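Local coordinates for protein GDNF family receptor alpha-3 (Homo sapiens, PDB 2GH0) that binds artemin, a growth factor that supports survival of sensory and sympathetic peripheral neurons, leading to autophosphorylation and activation of the RET receptor, at residues P60-P72 with E193-L205. Numbering follows the deposited sequence.
Sequences PHAQGLLLCPCAP and EAIAAKMRFHSQL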
loop_
_atom_site.group_PDB
_atom_site.type_symbol
_atom_site.label_atom_id
_atom_site.label_comp_id
_atom_site.label_asym_id
_atom_site.label_seq_id
_atom_site.Cartn_x
_atom_site.Cartn_y
_atom_site.Cartn_z
ATOM N N PRO C 60 28.349 -22.316 -24.497
ATOM C CA PRO C 60 27.499 -23.495 -24.654
ATOM C C PRO C 60 25.967 -23.205 -24.582
ATOM O O PRO C 60 25.200 -23.916 -25.194
ATOM C CB PRO C 60 27.971 -24.403 -23.521
ATOM C CG PRO C 60 29.374 -23.890 -23.128
ATOM C CD PRO C 60 29.279 -22.415 -23.311
ATOM N N HIS C 61 25.549 -22.238 -23.749
ATOM C CA HIS C 61 24.137 -21.825 -23.711
ATOM C C HIS C 61 23.694 -21.160 -25.001
ATOM O O HIS C 61 22.636 -21.453 -25.554
ATOM C CB HIS C 61 23.855 -20.888 -22.502
ATOM C CG HIS C 61 23.977 -21.583 -21.186
ATOM N ND1 HIS C 61 24.655 -21.048 -20.123
ATOM C CD2 HIS C 61 23.516 -22.787 -20.772
ATOM C CE1 HIS C 61 24.627 -21.897 -19.101
ATOM N NE2 HIS C 61 23.949 -22.967 -19.479
ATOM N N ALA C 62 24.514 -20.276 -25.496
ATOM C CA ALA C 62 24.178 -19.599 -26.758
ATOM C C ALA C 62 24.096 -20.568 -27.966
ATOM O O ALA C 62 23.177 -20.484 -28.832
ATOM C CB ALA C 62 25.220 -18.406 -26.956
ATOM N N GLN C 63 25.015 -21.544 -28.034
ATOM C CA GLN C 63 24.985 -22.559 -29.130
ATOM C C GLN C 63 23.876 -23.561 -28.964
ATOM O O GLN C 63 23.321 -24.025 -29.945
ATOM C CB GLN C 63 26.364 -23.272 -29.137
ATOM C CG GLN C 63 27.396 -22.167 -29.642
ATOM C CD GLN C 63 28.818 -22.609 -29.668
ATOM O OE1 GLN C 63 29.100 -23.793 -29.540
ATOM N NE2 GLN C 63 29.729 -21.654 -29.853
ATOM N N GLY C 64 23.497 -23.856 -27.731
ATOM C CA GLY C 64 22.339 -24.730 -27.484
ATOM C C GLY C 64 21.055 -24.052 -27.978
ATOM O O GLY C 64 20.177 -24.706 -28.587
ATOM N N LEU C 65 20.955 -22.773 -27.690
ATOM C CA LEU C 65 19.756 -22.004 -28.018
ATOM C C LEU C 65 19.537 -22.014 -29.566
ATOM O O LEU C 65 18.428 -22.219 -30.115
ATOM C CB LEU C 65 19.970 -20.558 -27.533
ATOM C CG LEU C 65 18.762 -19.652 -27.832
ATOM C CD1 LEU C 65 17.514 -20.113 -27.064
ATOM C CD2 LEU C 65 19.024 -18.140 -27.619
ATOM N N LEU C 66 20.605 -21.724 -30.275
ATOM C CA LEU C 66 20.470 -21.536 -31.735
ATOM C C LEU C 66 20.744 -22.763 -32.567
ATOM O O LEU C 66 20.008 -23.013 -33.571
ATOM C CB LEU C 66 21.405 -20.389 -32.118
ATOM C CG LEU C 66 21.257 -19.895 -33.582
ATOM C CD1 LEU C 66 19.861 -19.502 -33.878
ATOM C CD2 LEU C 66 22.220 -18.666 -33.793
ATOM N N LEU C 67 21.729 -23.581 -32.173
ATOM C CA LEU C 67 22.189 -24.752 -32.976
ATOM C C LEU C 67 21.540 -25.971 -32.450
ATOM O O LEU C 67 22.176 -26.961 -32.171
ATOM C CB LEU C 67 23.717 -24.901 -33.021
ATOM C CG LEU C 67 24.454 -23.612 -33.445
ATOM C CD1 LEU C 67 25.994 -23.715 -33.464
ATOM C CD2 LEU C 67 23.947 -23.077 -34.785
ATOM N N CYS C 68 20.214 -25.911 -32.387
ATOM C CA CYS C 68 19.453 -26.985 -31.712
ATOM C C CYS C 68 18.931 -27.939 -32.771
ATOM O O CYS C 68 18.587 -27.517 -33.954
ATOM C CB CYS C 68 18.333 -26.389 -30.831
ATOM S SG CYS C 68 17.254 -25.219 -31.719
ATOM N N PRO C 69 18.932 -29.234 -32.450
ATOM C CA PRO C 69 18.581 -30.231 -33.456
ATOM C C PRO C 69 17.057 -30.439 -33.606
ATOM O O PRO C 69 16.366 -30.376 -32.602
ATOM C CB PRO C 69 19.224 -31.506 -32.889
ATOM C CG PRO C 69 19.185 -31.336 -31.432
ATOM C CD PRO C 69 19.283 -29.845 -31.137
ATOM N N CYS C 70 16.571 -30.730 -34.836
ATOM C CA CYS C 70 15.155 -30.946 -35.144
ATOM C C CYS C 70 15.016 -32.204 -35.974
ATOM O O CYS C 70 15.764 -32.393 -36.937
ATOM C CB CYS C 70 14.550 -29.779 -35.938
ATOM S SG CYS C 70 14.488 -28.210 -34.978
ATOM N N ALA C 71 14.032 -33.030 -35.665
ATOM C CA ALA C 71 13.710 -34.160 -36.543
ATOM C C ALA C 71 13.321 -33.618 -37.934
ATOM O O ALA C 71 12.834 -32.480 -38.055
ATOM C CB ALA C 71 12.589 -35.019 -35.945
ATOM N N PRO C 72 13.539 -34.426 -39.008
ATOM C CA PRO C 72 13.311 -33.983 -40.389
ATOM C C PRO C 72 11.867 -33.456 -40.592
ATOM O O PRO C 72 11.659 -32.381 -41.183
ATOM C CB PRO C 72 13.464 -35.303 -41.192
ATOM C CG PRO C 72 13.132 -36.426 -40.160
ATOM C CD PRO C 72 13.873 -35.869 -38.950
ATOM N N GLU C 193 29.915 -28.904 -41.191
ATOM C CA GLU C 193 30.324 -29.973 -40.335
ATOM C C GLU C 193 30.378 -29.540 -38.863
ATOM O O GLU C 193 30.007 -30.316 -37.987
ATOM C CB GLU C 193 31.658 -30.552 -40.782
ATOM C CG GLU C 193 31.493 -31.459 -42.033
ATOM C CD GLU C 193 30.195 -32.387 -41.941
ATOM O OE1 GLU C 193 30.068 -33.222 -40.986
ATOM O OE2 GLU C 193 29.261 -32.197 -42.760
ATOM N N ALA C 194 30.841 -28.337 -38.598
ATOM C CA ALA C 194 30.900 -27.793 -37.247
ATOM C C ALA C 194 29.499 -27.704 -36.650
ATOM O O ALA C 194 29.245 -28.095 -35.488
ATOM C CB ALA C 194 31.559 -26.376 -37.290
ATOM N N ILE C 195 28.567 -27.165 -37.422
ATOM C CA ILE C 195 27.162 -27.094 -36.990
ATOM C C ILE C 195 26.559 -28.484 -36.760
ATOM O O ILE C 195 25.905 -28.741 -35.744
ATOM C CB ILE C 195 26.243 -26.199 -37.993
ATOM C CG1 ILE C 195 26.647 -24.703 -37.844
ATOM C CG2 ILE C 195 24.778 -26.402 -37.651
ATOM C CD1 ILE C 195 25.888 -23.763 -38.879
ATOM N N ALA C 196 26.728 -29.358 -37.724
ATOM C CA ALA C 196 26.193 -30.738 -37.630
ATOM C C ALA C 196 26.680 -31.480 -36.388
ATOM O O ALA C 196 25.897 -32.155 -35.672
ATOM C CB ALA C 196 26.601 -31.503 -38.857
ATOM N N ALA C 197 27.983 -31.373 -36.116
ATOM C CA ALA C 197 28.549 -32.087 -34.925
ATOM C C ALA C 197 27.933 -31.544 -33.615
ATOM O O ALA C 197 27.650 -32.295 -32.681
ATOM C CB ALA C 197 30.099 -31.948 -34.896
ATOM N N LYS C 198 27.779 -30.221 -33.559
ATOM C CA LYS C 198 27.233 -29.569 -32.371
ATOM C C LYS C 198 25.804 -29.983 -32.220
ATOM O O LYS C 198 25.348 -30.260 -31.116
ATOM C CB LYS C 198 27.294 -28.032 -32.549
ATOM C CG LYS C 198 26.935 -27.212 -31.246
ATOM C CD LYS C 198 27.726 -27.731 -30.008
ATOM C CE LYS C 198 29.201 -27.411 -30.051
ATOM N NZ LYS C 198 29.842 -27.869 -28.695
ATOM N N MET C 199 25.064 -30.019 -33.332
ATOM C CA MET C 199 23.691 -30.552 -33.219
ATOM C C MET C 199 23.580 -31.990 -32.728
ATOM O O MET C 199 22.656 -32.328 -31.942
ATOM C CB MET C 199 22.925 -30.335 -34.563
ATOM C CG MET C 199 22.558 -28.821 -34.753
ATOM S SD MET C 199 21.560 -28.777 -36.250
ATOM C CE MET C 199 21.331 -27.000 -36.403
ATOM N N ARG C 200 24.434 -32.891 -33.232
ATOM C CA ARG C 200 24.495 -34.265 -32.712
ATOM C C ARG C 200 24.768 -34.268 -31.215
ATOM O O ARG C 200 24.121 -34.974 -30.436
ATOM C CB ARG C 200 25.558 -35.121 -33.440
ATOM C CG ARG C 200 25.326 -35.549 -34.987
ATOM C CD ARG C 200 26.792 -36.143 -35.588
ATOM N NE ARG C 200 27.079 -35.435 -36.883
ATOM C CZ ARG C 200 28.276 -35.052 -37.256
ATOM N NH1 ARG C 200 29.280 -35.243 -36.464
ATOM N NH2 ARG C 200 28.481 -34.437 -38.417
ATOM N N PHE C 201 25.710 -33.424 -30.799
ATOM C CA PHE C 201 26.034 -33.371 -29.355
ATOM C C PHE C 201 24.797 -32.969 -28.577
ATOM O O PHE C 201 24.470 -33.554 -27.566
ATOM C CB PHE C 201 27.153 -32.352 -29.073
ATOM C CG PHE C 201 27.269 -31.995 -27.614
ATOM C CD1 PHE C 201 27.614 -32.968 -26.670
ATOM C CD2 PHE C 201 27.006 -30.661 -27.194
ATOM C CE1 PHE C 201 27.680 -32.630 -25.283
ATOM C CE2 PHE C 201 27.103 -30.316 -25.875
ATOM C CZ PHE C 201 27.424 -31.291 -24.920
ATOM N N HIS C 202 24.106 -31.942 -29.069
ATOM C CA HIS C 202 22.827 -31.544 -28.447
ATOM C C HIS C 202 21.753 -32.647 -28.332
ATOM O O HIS C 202 21.122 -32.799 -27.262
ATOM C CB HIS C 202 22.286 -30.287 -29.176
ATOM C CG HIS C 202 23.119 -29.084 -28.897
ATOM N ND1 HIS C 202 23.184 -28.018 -29.739
ATOM C CD2 HIS C 202 23.949 -28.800 -27.856
ATOM C CE1 HIS C 202 24.004 -27.098 -29.246
ATOM N NE2 HIS C 202 24.493 -27.554 -28.108
ATOM N N SER C 203 21.542 -33.417 -29.376
ATOM C CA SER C 203 20.649 -34.594 -29.324
ATOM C C SER C 203 21.097 -35.612 -28.259
ATOM O O SER C 203 20.261 -36.240 -27.568
ATOM C CB SER C 203 20.558 -35.338 -30.672
ATOM O OG SER C 203 20.147 -34.386 -31.640
ATOM N N GLN C 204 22.414 -35.748 -28.120
ATOM C CA GLN C 204 22.953 -36.766 -27.236
ATOM C C GLN C 204 22.876 -36.378 -25.773
ATOM O O GLN C 204 22.707 -37.252 -24.888
ATOM C CB GLN C 204 24.387 -37.080 -27.650
ATOM C CG GLN C 204 24.450 -37.751 -29.037
ATOM C CD GLN C 204 25.861 -37.671 -29.687
ATOM O OE1 GLN C 204 26.878 -37.384 -29.013
ATOM N NE2 GLN C 204 25.918 -37.965 -30.972
ATOM N N LEU C 205 23.080 -35.089 -25.499
ATOM C CA LEU C 205 23.027 -34.544 -24.146
ATOM C C LEU C 205 21.659 -34.817 -23.542
ATOM O O LEU C 205 21.527 -35.167 -22.335
ATOM C CB LEU C 205 23.331 -33.025 -24.194
ATOM C CG LEU C 205 23.558 -32.302 -22.862
ATOM C CD1 LEU C 205 24.695 -32.896 -22.016
ATOM C CD2 LEU C 205 23.754 -30.791 -23.088
HETATM O O HOH W 1 26.209 -26.127 -26.448
#
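The imidazole of H202 meets the end of helix 60-66 and the inverse gamma turn centred on L67. One face of the ring lies over K198 O, toward its rim and one turn back in its own helix, and F15 also meets the ring, the two planes inclined to each other. At the edge, ND1 of H202 donates to L67 O over 2.8 Å with an N-H...O angle of 151°. The acceptor lies in the ring plane, while the donor stands 46° out of the carbonyl plane rather than on a lone pair of the oxygen. H202 NE2, also at the edge, holds a water at 2.8 Å that in turn donates to P60 O, which ties the ring to two places on the other segment and fixes its rotation. Between the two nitrogens, H202 CE1 sits 3.4 Å from G64 CA, a close approach at a residue with no side chain.

With CG anti to its carbonyl carbon and the chain extended beyond it, M199 runs alongside L67 and C68. Its CG is 3.2 Å from L67 O, and its methyl CE reaches toward C68 O, which also accepts from R81. P69 lies across H202 at about a right angle, P69 CD against H202 CB at 3.6 Å, while P69 CG abuts S203 OG. Farther along, K198 bends at chi2 and chi3 and brings CE beside Q63 OE1, and L67 rests its methyls against I195 and the K198 stem.

The axes of the helical segments 60-66 and 193-205 cross at -93° and come within 10.3 Å of each other. Helix 189-205 packs across the C-terminal end of helix 59-66 and the chain that follows it, which disulfides C68-C12 and C70-C77 anchor within the first GDNF/GAS1 domain. Helix 135-143 bridges the two, L143 against Q63 and L66, L139 against A194 and I195.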